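Local coordinates for protein B-agarase (Saccharophagus degradans, PDB 4BQ2) that hydrolyses agarose chains as an exo-acting beta-agarase of glycoside hydrolase family 50, from a marine bacterium, at residues D230-E235 and L408-T413; R385-T390 and V723-Y728; P519-F524 and L554-K559; K533-L538 and A550-G555. All blocks are in the same frame, centred on the assembly; numbering follows the deposited sequence.

Contact 1. Residues D230-E235 and L408-T413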
loop_
_atom_site.group_PDB
_atom_site.type_symbol
_atom_site.label_atom_id
_atom_site.label_comp_id
_atom_site.label_asym_id
_atom_site.label_seq_id
_atom_site.Cartn_x
_atom_site.Cartn_y
_atom_site.Cartn_z
ATOM N N ASP A 230 25.189 -0.428 19.376
ATOM C CA ASP A 230 26.672 -0.271 19.319
ATOM C C ASP A 230 27.297 -0.941 18.120
ATOM O O ASP A 230 28.239 -0.417 17.557
ATOM C CB ASP A 230 27.369 -0.803 20.578
ATOM C CG ASP A 230 27.058 0.004 21.819
ATOM O OD1 ASP A 230 26.708 1.205 21.717
ATOM O OD2 ASP A 230 27.174 -0.579 22.919
ATOM N N VAL A 231 26.796 -2.113 17.757
ATOM C CA VAL A 231 27.304 -2.906 16.639
ATOM C C VAL A 231 27.069 -2.150 15.330
ATOM O O VAL A 231 27.961 -2.027 14.488
ATOM C CB VAL A 231 26.618 -4.304 16.614
ATOM C CG1 VAL A 231 26.783 -4.998 15.276
ATOM C CG2 VAL A 231 27.195 -5.203 17.716
ATOM N N GLU A 232 25.864 -1.603 15.185
ATOM C CA GLU A 232 25.531 -0.889 13.966
ATOM C C GLU A 232 26.322 0.425 13.862
ATOM O O GLU A 232 26.920 0.715 12.822
ATOM C CB GLU A 232 24.011 -0.644 13.892
ATOM C CG GLU A 232 23.655 -0.001 12.568
ATOM C CD GLU A 232 22.206 0.426 12.421
ATOM O OE1 GLU A 232 21.444 0.465 13.412
ATOM O OE2 GLU A 232 21.853 0.723 11.268
ATOM N N LEU A 233 26.336 1.221 14.929
ATOM C CA LEU A 233 27.024 2.507 14.908
ATOM C C LEU A 233 28.521 2.375 14.553
ATOM O O LEU A 233 29.083 3.253 13.897
ATOM C CB LEU A 233 26.848 3.254 16.224
ATOM C CG LEU A 233 25.442 3.673 16.688
ATOM C CD1 LEU A 233 25.541 4.568 17.913
ATOM C CD2 LEU A 233 24.644 4.371 15.588
ATOM N N ALA A 234 29.138 1.264 14.941
ATOM C CA ALA A 234 30.540 1.019 14.603
ATOM C C ALA A 234 30.726 0.806 13.101
ATOM O O ALA A 234 31.794 1.076 12.580
ATOM C CB ALA A 234 31.115 -0.145 15.409
ATOM N N GLU A 235 29.672 0.379 12.401
ATOM C CA GLU A 235 29.762 0.137 10.952
ATOM C C GLU A 235 29.365 1.335 10.096
ATOM O O GLU A 235 29.765 1.440 8.950
ATOM C CB GLU A 235 28.990 -1.127 10.564
ATOM C CG GLU A 235 29.617 -2.380 11.173
ATOM C CD GLU A 235 28.606 -3.466 11.520
ATOM O OE1 GLU A 235 27.567 -3.562 10.825
ATOM O OE2 GLU A 235 28.857 -4.241 12.486
ATOM N N LEU A 408 23.097 6.040 2.965
ATOM C CA LEU A 408 24.393 6.076 2.257
ATOM C C LEU A 408 25.172 4.761 2.335
ATOM O O LEU A 408 25.725 4.286 1.322
ATOM C CB LEU A 408 25.256 7.259 2.745
ATOM C CG LEU A 408 24.662 8.635 2.476
ATOM C CD1 LEU A 408 25.532 9.678 3.152
ATOM C CD2 LEU A 408 24.562 8.876 0.969
ATOM N N ASN A 409 25.222 4.147 3.508
ATOM C CA ASN A 409 25.872 2.833 3.604
ATOM C C ASN A 409 25.154 1.780 2.765
ATOM O O ASN A 409 25.782 0.926 2.114
ATOM C CB ASN A 409 25.992 2.364 5.081
ATOM C CG ASN A 409 26.681 1.000 5.205
ATOM O OD1 ASN A 409 26.024 -0.038 5.259
ATOM N ND2 ASN A 409 28.016 1.000 5.173
ATOM N N TRP A 410 23.824 1.862 2.756
ATOM C CA TRP A 410 23.001 0.836 2.114
ATOM C C TRP A 410 22.916 1.079 0.620
ATOM O O TRP A 410 22.366 0.257 -0.117
ATOM C CB TRP A 410 21.585 0.858 2.716
ATOM C CG TRP A 410 21.528 0.537 4.193
ATOM C CD1 TRP A 410 22.533 0.024 4.980
ATOM C CD2 TRP A 410 20.386 0.673 5.012
ATOM N NE1 TRP A 410 22.069 -0.148 6.268
ATOM C CE2 TRP A 410 20.747 0.247 6.311
ATOM C CE3 TRP A 410 19.072 1.123 4.777
ATOM C CZ2 TRP A 410 19.853 0.278 7.376
ATOM C CZ3 TRP A 410 18.172 1.159 5.850
ATOM C CH2 TRP A 410 18.562 0.695 7.125
ATOM N N GLY A 411 23.456 2.223 0.193
ATOM C CA GLY A 411 23.637 2.535 -1.234
ATOM C C GLY A 411 22.460 3.235 -1.899
ATOM O O GLY A 411 22.449 3.427 -3.124
ATOM N N PHE A 412 21.484 3.648 -1.102
ATOM C CA PHE A 412 20.312 4.307 -1.660
ATOM C C PHE A 412 20.674 5.676 -2.152
ATOM O O PHE A 412 21.489 6.363 -1.523
ATOM C CB PHE A 412 19.223 4.422 -0.627
ATOM C CG PHE A 412 18.502 3.135 -0.374
ATOM C CD1 PHE A 412 17.825 2.500 -1.401
ATOM C CD2 PHE A 412 18.504 2.559 0.905
ATOM C CE1 PHE A 412 17.127 1.302 -1.192
ATOM C CE2 PHE A 412 17.806 1.370 1.124
ATOM C CZ PHE A 412 17.135 0.738 0.077
ATOM N N THR A 413 20.086 6.077 -3.270
ATOM C CA THR A 413 20.484 7.330 -3.861
ATOM C C THR A 413 19.554 8.472 -3.403
ATOM O O THR A 413 19.803 9.642 -3.733
ATOM C CB THR A 413 20.496 7.254 -5.389
ATOM O OG1 THR A 413 19.203 6.900 -5.852
ATOM C CG2 THR A 413 21.525 6.232 -5.913
HETATM O O HOH W 1 22.942 -0.565 9.097
#
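N409 and W410, at the C-terminal end of helix 394-410, face the last turns of helix 222-235 across a thin contact bridged by one water. Helix 394-410 closes in a Schellman motif at G411. The CG of N409 lies anti to the backbone N (chi1 -179°), and this swings the amide toward the other helix. There ND2 stops 4.2 Å from E235 O, too long for a hydrogen bond. The amide oxygen of N409 has a weak hydrogen bond to K736. W410 follows. Its indole reaches the carboxylate of E232 mainly through the water, which lies in the plane of the indole, accepts from W410 NE1 at 3.0 Å and donates to E232 OE2 at 2.7 Å. The E232 chain is extended (chi1 -175°, chi2 -174°), which carries the acid across the gap. R406, one turn back on helix 394-410, forms a salt bridge with E232 OE2 and probably helps to hold it there. G411 takes positive phi, and its N makes a weak bond back to L408 O at 3.3 Å. F412 then packs on A735 and N739 of helix 729-739. T413 OG1 is hydrogen-bonded to F282 O and T284 N of strand 280-287.

Contact 2. Residues R385-T390 and V723-Y728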
loop_
_atom_site.group_PDB
_atom_site.type_symbol
_atom_site.label_atom_id
_atom_site.label_comp_id
_atom_site.label_asym_id
_atom_site.label_seq_id
_atom_site.Cartn_x
_atom_site.Cartn_y
_atom_site.Cartn_z
ATOM N N ARG A 385 15.067 5.385 24.053
ATOM C CA ARG A 385 15.775 4.324 24.780
ATOM C C ARG A 385 17.162 4.093 24.228
ATOM O O ARG A 385 18.106 3.913 25.002
ATOM C CB ARG A 385 15.019 2.994 24.721
ATOM C CG ARG A 385 13.760 2.956 25.595
ATOM C CD ARG A 385 13.142 1.558 25.486
ATOM N NE ARG A 385 12.080 1.328 26.461
ATOM C CZ ARG A 385 10.789 1.137 26.189
ATOM N NH1 ARG A 385 10.333 1.160 24.946
ATOM N NH2 ARG A 385 9.931 0.918 27.187
ATOM N N LYS A 386 17.301 4.075 22.900
ATOM C CA LYS A 386 18.612 3.814 22.257
ATOM C C LYS A 386 19.618 4.937 22.357
ATOM O O LYS A 386 20.816 4.686 22.594
ATOM C CB LYS A 386 18.460 3.517 20.759
ATOM C CG LYS A 386 18.058 2.096 20.419
ATOM C CD LYS A 386 17.890 1.880 18.905
ATOM C CE LYS A 386 19.201 1.990 18.146
ATOM N NZ LYS A 386 19.110 1.384 16.772
ATOM N N TYR A 387 19.145 6.161 22.132
ATOM C CA TYR A 387 20.059 7.279 21.938
ATOM C C TYR A 387 20.100 8.230 23.100
ATOM O O TYR A 387 20.999 9.076 23.165
ATOM C CB TYR A 387 19.752 8.036 20.623
ATOM C CG TYR A 387 19.872 7.159 19.386
ATOM C CD1 TYR A 387 20.997 6.377 19.169
ATOM C CD2 TYR A 387 18.867 7.134 18.424
ATOM C CE1 TYR A 387 21.121 5.568 18.035
ATOM C CE2 TYR A 387 18.971 6.320 17.288
ATOM C CZ TYR A 387 20.123 5.553 17.104
ATOM O OH TYR A 387 20.257 4.777 15.996
ATOM N N GLY A 388 19.134 8.077 24.014
ATOM C CA GLY A 388 19.023 8.906 25.204
ATOM C C GLY A 388 18.880 10.371 24.830
ATOM O O GLY A 388 18.517 10.698 23.689
ATOM N N GLU A 389 19.197 11.252 25.785
ATOM C CA GLU A 389 19.172 12.704 25.557
ATOM C C GLU A 389 20.457 13.461 25.932
ATOM O O GLU A 389 20.879 13.442 27.092
ATOM C CB GLU A 389 17.989 13.318 26.281
ATOM C CG GLU A 389 16.668 12.882 25.706
ATOM C CD GLU A 389 15.537 13.713 26.237
ATOM O OE1 GLU A 389 15.443 13.834 27.473
ATOM O OE2 GLU A 389 14.757 14.266 25.440
ATOM N N THR A 390 21.076 14.104 24.943
ATOM C CA THR A 390 22.207 15.023 25.165
ATOM C C THR A 390 21.710 16.465 25.226
ATOM O O THR A 390 22.471 17.407 25.552
ATOM C CB THR A 390 23.295 14.840 24.082
ATOM O OG1 THR A 390 24.007 13.627 24.363
ATOM C CG2 THR A 390 24.309 15.972 24.105
ATOM N N VAL A 723 10.310 -2.312 15.084
ATOM C CA VAL A 723 9.808 -1.330 16.070
ATOM C C VAL A 723 10.902 -0.857 17.045
ATOM O O VAL A 723 10.785 0.219 17.646
ATOM C CB VAL A 723 8.575 -1.892 16.831
ATOM C CG1 VAL A 723 9.002 -3.026 17.737
ATOM C CG2 VAL A 723 7.837 -0.808 17.616
ATOM N N THR A 724 11.960 -1.650 17.208
ATOM C CA THR A 724 13.092 -1.278 18.059
ATOM C C THR A 724 14.182 -0.466 17.326
ATOM O O THR A 724 15.286 -0.213 17.888
ATOM C CB THR A 724 13.729 -2.519 18.708
ATOM O OG1 THR A 724 14.422 -3.272 17.717
ATOM C CG2 THR A 724 12.659 -3.404 19.360
ATOM N N ASP A 725 13.880 -0.087 16.077
ATOM C CA ASP A 725 14.841 0.616 15.203
ATOM C C ASP A 725 16.038 -0.269 14.844
ATOM O O ASP A 725 17.159 0.211 14.678
ATOM C CB ASP A 725 15.292 1.932 15.846
ATOM C CG ASP A 725 16.077 2.793 14.901
ATOM O OD1 ASP A 725 15.659 2.940 13.716
ATOM O OD2 ASP A 725 17.123 3.305 15.362
ATOM N N THR A 726 15.810 -1.574 14.760
ATOM C CA THR A 726 16.896 -2.500 14.399
ATOM C C THR A 726 16.703 -2.930 12.956
ATOM O O THR A 726 15.627 -3.427 12.604
ATOM C CB THR A 726 16.921 -3.765 15.304
ATOM O OG1 THR A 726 17.079 -3.347 16.671
ATOM C CG2 THR A 726 18.109 -4.688 14.951
ATOM N N PRO A 727 17.750 -2.786 12.134
ATOM C CA PRO A 727 17.581 -3.136 10.721
ATOM C C PRO A 727 17.361 -4.622 10.517
ATOM O O PRO A 727 17.967 -5.428 11.211
ATOM C CB PRO A 727 18.922 -2.774 10.116
ATOM C CG PRO A 727 19.391 -1.629 10.970
ATOM C CD PRO A 727 19.011 -2.064 12.368
ATOM N N TYR A 728 16.511 -4.975 9.549
ATOM C CA TYR A 728 16.510 -6.345 9.037
ATOM C C TYR A 728 17.716 -6.467 8.157
ATOM O O TYR A 728 17.734 -5.888 7.068
ATOM C CB TYR A 728 15.271 -6.586 8.195
ATOM C CG TYR A 728 13.992 -6.556 8.991
ATOM C CD1 TYR A 728 13.580 -7.694 9.697
ATOM C CD2 TYR A 728 13.211 -5.400 9.073
ATOM C CE1 TYR A 728 12.392 -7.689 10.424
ATOM C CE2 TYR A 728 12.021 -5.384 9.813
ATOM C CZ TYR A 728 11.627 -6.545 10.483
ATOM O OH TYR A 728 10.474 -6.593 11.223
HETATM O O HOH W 2 18.713 -1.070 17.261
HETATM O O HOH W 3 18.398 5.315 14.208
#
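K386 and D725 form a salt bridge, with K386 NZ 3.1 Å from D725 OD2. The ammonium meets this oxygen from above the carboxylate plane, about 45° out of it. The same NZ makes a weak hydrogen bond to the backbone, 3.1 Å from D725 O. A water accepts from K386 NZ and also bonds T726 OG1. The lysine therefore holds both the side chain and the main chain of D725. The other carboxylate oxygen, D725 OD1, pairs with R406 of helix 394-410, so the acid lies between two basic groups, which would be expected to favour its charged form. A second water joins the tyrosine to the acid: it is 2.6 Å from Y387 OH and donates to D725 OD2. The contact joins the C-terminal turn of helix 378-387 to the loop that leads into helix 729-739, where Y728 is the N-cap residue. The lysine chain bends at chi3 (67°), and this brings NZ to D725 O and OD2. Its CD packs 3.5 Å from T724 O. Y387 stands beside the acid, its ring plane 76° from the carboxylate. K386 CB sits over the centre of the Y387 ring, 4.0 Å above its plane.

Contact 3. Residues P519-F524 and L554-K559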
loop_
_atom_site.group_PDB
_atom_site.type_symbol
_atom_site.label_atom_id
_atom_site.label_comp_id
_atom_site.label_asym_id
_atom_site.label_seq_id
_atom_site.Cartn_x
_atom_site.Cartn_y
_atom_site.Cartn_z
ATOM N N PRO A 519 -19.110 22.626 -10.731
ATOM C CA PRO A 519 -18.254 23.048 -11.841
ATOM C C PRO A 519 -17.848 21.919 -12.794
ATOM O O PRO A 519 -17.861 22.130 -14.009
ATOM C CB PRO A 519 -17.036 23.621 -11.120
ATOM C CG PRO A 519 -17.660 24.276 -9.920
ATOM C CD PRO A 519 -18.737 23.315 -9.475
ATOM N N THR A 520 -17.499 20.745 -12.269
ATOM C CA THR A 520 -17.073 19.623 -13.134
ATOM C C THR A 520 -18.267 19.156 -14.000
ATOM O O THR A 520 -18.105 18.786 -15.163
ATOM C CB THR A 520 -16.456 18.449 -12.297
ATOM O OG1 THR A 520 -15.158 18.827 -11.773
ATOM C CG2 THR A 520 -16.284 17.220 -13.129
ATOM N N ARG A 521 -19.459 19.188 -13.429
ATOM C CA ARG A 521 -20.680 18.822 -14.202
ATOM C C ARG A 521 -20.945 19.866 -15.297
ATOM O O ARG A 521 -21.292 19.509 -16.438
ATOM C CB ARG A 521 -21.894 18.635 -13.291
ATOM C CG ARG A 521 -23.215 18.229 -13.997
ATOM C CD ARG A 521 -23.057 17.014 -14.889
ATOM N NE ARG A 521 -24.324 16.298 -15.170
ATOM C CZ ARG A 521 -25.261 16.690 -16.034
ATOM N NH1 ARG A 521 -25.164 17.842 -16.669
ATOM N NH2 ARG A 521 -26.333 15.939 -16.229
ATOM N N GLN A 522 -20.725 21.140 -14.977
ATOM C CA GLN A 522 -20.828 22.190 -16.004
ATOM C C GLN A 522 -19.833 21.937 -17.131
ATOM O O GLN A 522 -20.171 22.075 -18.328
ATOM C CB GLN A 522 -20.621 23.587 -15.413
ATOM C CG GLN A 522 -21.699 23.983 -14.404
ATOM C CD GLN A 522 -21.249 25.058 -13.436
ATOM O OE1 GLN A 522 -20.310 25.795 -13.712
ATOM N NE2 GLN A 522 -21.916 25.156 -12.295
ATOM N N ALA A 523 -18.600 21.577 -16.769
ATOM C CA ALA A 523 -17.602 21.277 -17.798
ATOM C C ALA A 523 -18.067 20.079 -18.639
ATOM O O ALA A 523 -17.954 20.117 -19.862
ATOM C CB ALA A 523 -16.249 20.967 -17.157
ATOM N N PHE A 524 -18.582 19.029 -17.994
ATOM C CA PHE A 524 -18.982 17.810 -18.740
ATOM C C PHE A 524 -20.136 18.130 -19.688
ATOM O O PHE A 524 -20.137 17.686 -20.841
ATOM C CB PHE A 524 -19.427 16.652 -17.832
ATOM C CG PHE A 524 -18.322 15.981 -17.077
ATOM C CD1 PHE A 524 -16.997 16.295 -17.301
ATOM C CD2 PHE A 524 -18.619 14.953 -16.156
ATOM C CE1 PHE A 524 -15.987 15.638 -16.604
ATOM C CE2 PHE A 524 -17.613 14.285 -15.465
ATOM C CZ PHE A 524 -16.287 14.645 -15.688
ATOM N N LEU A 554 -30.314 18.705 -15.203
ATOM C CA LEU A 554 -30.814 18.368 -13.860
ATOM C C LEU A 554 -30.106 17.153 -13.279
ATOM O O LEU A 554 -30.261 16.850 -12.103
ATOM C CB LEU A 554 -32.322 18.062 -13.880
ATOM C CG LEU A 554 -33.288 19.130 -14.382
ATOM C CD1 LEU A 554 -34.661 18.485 -14.574
ATOM C CD2 LEU A 554 -33.349 20.322 -13.440
ATOM N N GLY A 555 -29.346 16.444 -14.110
ATOM C CA GLY A 555 -28.764 15.186 -13.701
ATOM C C GLY A 555 -29.492 14.033 -14.360
ATOM O O GLY A 555 -30.716 13.998 -14.398
ATOM N N VAL A 556 -28.723 13.086 -14.875
ATOM C CA VAL A 556 -29.249 11.935 -15.609
ATOM C C VAL A 556 -28.605 10.683 -15.027
ATOM O O VAL A 556 -27.363 10.616 -14.913
ATOM C CB VAL A 556 -28.851 12.007 -17.099
ATOM C CG1 VAL A 556 -29.163 10.690 -17.819
ATOM C CG2 VAL A 556 -29.502 13.208 -17.771
ATOM N N ASP A 557 -29.453 9.710 -14.679
ATOM C CA ASP A 557 -29.042 8.440 -14.061
ATOM C C ASP A 557 -28.497 7.384 -15.082
ATOM O O ASP A 557 -29.108 6.332 -15.370
ATOM C CB ASP A 557 -30.197 7.919 -13.198
ATOM C CG ASP A 557 -29.858 6.649 -12.450
ATOM O OD1 ASP A 557 -28.668 6.385 -12.170
ATOM O OD2 ASP A 557 -30.807 5.906 -12.131
ATOM N N VAL A 558 -27.330 7.688 -15.629
ATOM C CA VAL A 558 -26.656 6.810 -16.584
ATOM C C VAL A 558 -26.230 5.507 -15.927
ATOM O O VAL A 558 -25.969 4.515 -16.603
ATOM C CB VAL A 558 -25.484 7.532 -17.269
ATOM C CG1 VAL A 558 -26.016 8.566 -18.251
ATOM C CG2 VAL A 558 -24.563 8.192 -16.247
ATOM N N LYS A 559 -26.211 5.506 -14.596
ATOM C CA LYS A 559 -25.765 4.366 -13.808
ATOM C C LYS A 559 -26.595 3.123 -14.091
ATOM O O LYS A 559 -26.078 2.022 -14.057
ATOM C CB LYS A 559 -25.811 4.739 -12.331
ATOM C CG LYS A 559 -25.605 3.627 -11.330
ATOM C CD LYS A 559 -25.414 4.225 -9.936
ATOM C CE LYS A 559 -26.297 5.448 -9.663
ATOM N NZ LYS A 559 -27.757 5.172 -9.457
#
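A buried arginine at the start of helix 519-532 fits against the turn that ends helix 549-552, within the region related to beta-galactosidases. R521 carries the first side of the contact; G555 and V556 form the other. The guanidinium touches the chain through one nitrogen. R521 NH2 lies 3.6 Å from G555 CA, and 3.7 Å from G555 N. V556 N is near the guanidinium plane, at its edge, 4.0 Å from R521 NH2. These are packing distances. The polar grip on NH2 comes from two backbone carbonyls: F552 O, just before the segment, and L511 O of helix 505-511. R521 NE adds a weak bond to T510 O. The guanidinium also makes a cation-pi contact with the F552 ring, and NH1 has a long, weak ion pair with D553. Two carbonyls thus satisfy one buried nitrogen, and together these bonds restrict the rotation of the group. The chain leaves the helix with CG anti to the backbone N (chi1 -179°). It then bends at chi2 (52°) to bring the guanidinium round to the turn. G555 has positive phi (106°) and gives the arginine only backbone to lie against. V556 CG2 approaches NH2 more distantly, at 4.5 Å. R521 NH2 is a second donor to F552 O, which also closes a beta turn. This resembles side-chain capping of a helix C terminus.

Contact 4. Residues K533-L538 and A550-G555; sequences KTIAAL and AEFDLG
F552, L538 and I535 make this contact, an apolar packing of two short helices. F552 contributes most. Its CG is anti to the backbone N (chi1 171°), and the ring extends from the last turn of helix 549-552 toward helix 535-542. L538 meets it with one methyl. L538 CD1 is 3.7 Å from F552 CE1 and 4.0 Å from F552 CD1, so the methyl approaches the CD1-CE1 side of the ring obliquely. The two side chains cross at about a right angle. The leucine also leaves its backbone with CG anti to N (chi1 176°), which points its branch across the gap. I535, one turn earlier, meets the root of the phenylalanine: I535 CD1 is 3.9 Å from F552 CB. The two residues thus hold different parts of F552, its ring and its CB. The nearest CA atoms, those of I535 and F552, are 8.1 Å apart, and the gap is bridged by side chains.

T534 starts helix 535-542 as its N-cap residue. T534 OG1 accepts from A537 N at 3.1 Å, with an N-H...O angle of 152°. This fixes the first turn, which carries I535. On the other side, F552 to G555 is a type I beta turn, closed by G555 N to F552 O at 3.1 Å.

W549 stacks edge-to-face on the F552 ring, and L546 of the linking loop touches I535, L538 and F552. Helix 519-532 packs alongside, with S525 and L528 on F552 and Y532 on L538.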
loop_
_atom_site.group_PDB
_atom_site.type_symbol
_atom_site.label_atom_id
_atom_site.label_comp_id
_atom_site.label_asym_id
_atom_site.label_seq_id
_atom_site.Cartn_x
_atom_site.Cartn_y
_atom_site.Cartn_z
ATOM N N LYS A 533 -24.510 18.665 -30.118
ATOM C CA LYS A 533 -25.224 19.905 -30.517
ATOM C C LYS A 533 -26.659 19.941 -29.989
ATOM O O LYS A 533 -27.029 20.840 -29.238
ATOM C CB LYS A 533 -25.169 20.200 -32.038
ATOM C CG LYS A 533 -23.888 19.815 -32.776
ATOM C CD LYS A 533 -22.679 20.672 -32.422
ATOM C CE LYS A 533 -21.449 20.170 -33.156
ATOM N NZ LYS A 533 -20.279 21.043 -32.877
ATOM N N THR A 534 -27.445 18.923 -30.337
ATOM C CA THR A 534 -28.858 18.905 -30.012
ATOM C C THR A 534 -29.108 17.798 -29.009
ATOM O O THR A 534 -28.436 16.753 -29.056
ATOM C CB THR A 534 -29.720 18.597 -31.268
ATOM O OG1 THR A 534 -29.429 17.275 -31.720
ATOM C CG2 THR A 534 -29.424 19.572 -32.412
ATOM N N ILE A 535 -30.087 18.010 -28.131
ATOM C CA ILE A 535 -30.491 16.967 -27.199
ATOM C C ILE A 535 -30.987 15.733 -27.972
ATOM O O ILE A 535 -30.973 14.630 -27.435
ATOM C CB ILE A 535 -31.542 17.463 -26.164
ATOM C CG1 ILE A 535 -31.693 16.502 -24.967
ATOM C CG2 ILE A 535 -32.901 17.671 -26.812
ATOM C CD1 ILE A 535 -30.436 16.313 -24.119
ATOM N N ALA A 536 -31.414 15.914 -29.223
ATOM C CA ALA A 536 -31.924 14.784 -29.979
ATOM C C ALA A 536 -30.775 13.827 -30.316
ATOM O O ALA A 536 -30.945 12.603 -30.262
ATOM C CB ALA A 536 -32.672 15.250 -31.234
ATOM N N ALA A 537 -29.603 14.377 -30.644
ATOM C CA ALA A 537 -28.455 13.526 -30.976
ATOM C C ALA A 537 -28.033 12.738 -29.734
ATOM O O ALA A 537 -27.730 11.549 -29.821
ATOM C CB ALA A 537 -27.299 14.337 -31.521
ATOM N N LEU A 538 -28.050 13.404 -28.582
ATOM C CA LEU A 538 -27.652 12.780 -27.323
ATOM C C LEU A 538 -28.685 11.712 -26.941
ATOM O O LEU A 538 -28.312 10.605 -26.560
ATOM C CB LEU A 538 -27.489 13.833 -26.212
ATOM C CG LEU A 538 -27.155 13.263 -24.813
ATOM C CD1 LEU A 538 -26.271 14.192 -23.995
ATOM C CD2 LEU A 538 -28.392 12.875 -24.009
ATOM N N ALA A 550 -31.900 21.456 -20.753
ATOM C CA ALA A 550 -32.221 21.889 -19.405
ATOM C C ALA A 550 -32.601 20.710 -18.505
ATOM O O ALA A 550 -32.190 20.666 -17.335
ATOM C CB ALA A 550 -33.303 22.956 -19.422
ATOM N N GLU A 551 -33.352 19.744 -19.044
ATOM C CA GLU A 551 -33.619 18.499 -18.304
ATOM C C GLU A 551 -32.343 17.664 -18.142
ATOM O O GLU A 551 -32.094 17.062 -17.093
ATOM C CB GLU A 551 -34.711 17.651 -18.969
ATOM C CG GLU A 551 -35.205 16.516 -18.074
ATOM C CD GLU A 551 -36.431 15.771 -18.620
ATOM O OE1 GLU A 551 -36.617 15.674 -19.859
ATOM O OE2 GLU A 551 -37.214 15.276 -17.786
ATOM N N PHE A 552 -31.535 17.610 -19.197
ATOM C CA PHE A 552 -30.251 16.931 -19.108
ATOM C C PHE A 552 -29.432 17.518 -17.941
ATOM O O PHE A 552 -28.821 16.771 -17.152
ATOM C CB PHE A 552 -29.471 17.087 -20.411
ATOM C CG PHE A 552 -28.067 16.587 -20.311
ATOM C CD1 PHE A 552 -27.793 15.237 -20.471
ATOM C CD2 PHE A 552 -27.032 17.459 -19.993
ATOM C CE1 PHE A 552 -26.499 14.763 -20.363
ATOM C CE2 PHE A 552 -25.729 16.988 -19.874
ATOM C CZ PHE A 552 -25.466 15.640 -20.067
ATOM N N ASP A 553 -29.444 18.845 -17.831
ATOM C CA ASP A 553 -28.678 19.558 -16.789
ATOM C C ASP A 553 -29.237 19.476 -15.378
ATOM O O ASP A 553 -28.686 20.100 -14.454
ATOM C CB ASP A 553 -28.424 21.009 -17.187
ATOM C CG ASP A 553 -27.344 21.132 -18.268
ATOM O OD1 ASP A 553 -26.476 20.222 -18.384
ATOM O OD2 ASP A 553 -27.367 22.138 -19.008
ATOM N N LEU A 554 -30.314 18.705 -15.203
ATOM C CA LEU A 554 -30.814 18.368 -13.860
ATOM C C LEU A 554 -30.106 17.153 -13.279
ATOM O O LEU A 554 -30.261 16.850 -12.103
ATOM C CB LEU A 554 -32.322 18.062 -13.880
ATOM C CG LEU A 554 -33.288 19.130 -14.382
ATOM C CD1 LEU A 554 -34.661 18.485 -14.574
ATOM C CD2 LEU A 554 -33.349 20.322 -13.440
ATOM N N GLY A 555 -29.346 16.444 -14.110
ATOM C CA GLY A 555 -28.764 15.186 -13.701
ATOM C C GLY A 555 -29.492 14.033 -14.360
ATOM O O GLY A 555 -30.716 13.998 -14.398
#

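From the N terminus, helix 222-235 opens contact 1. Helix 378-387 then opens contact 2 before the end of helix 394-410 closes contact 1, so the two loops cross. They also touch, through E232 and P727. Contact 2 closes only near the C terminus, at the loop before helix 729-739. Its long loop contains contacts 3 and 4. Helix 519-532 opens contact 3, and the next helix, 535-542, opens contact 4. Contact 4 closes at the end of helix 549-552 and contact 3 just beyond it; they share L554 and G555. Contacts 3 and 4 meet through R521 and F552, tying helices 519-532, 535-542 and 549-552. The two pairs lie on opposite sides of the chain's centre.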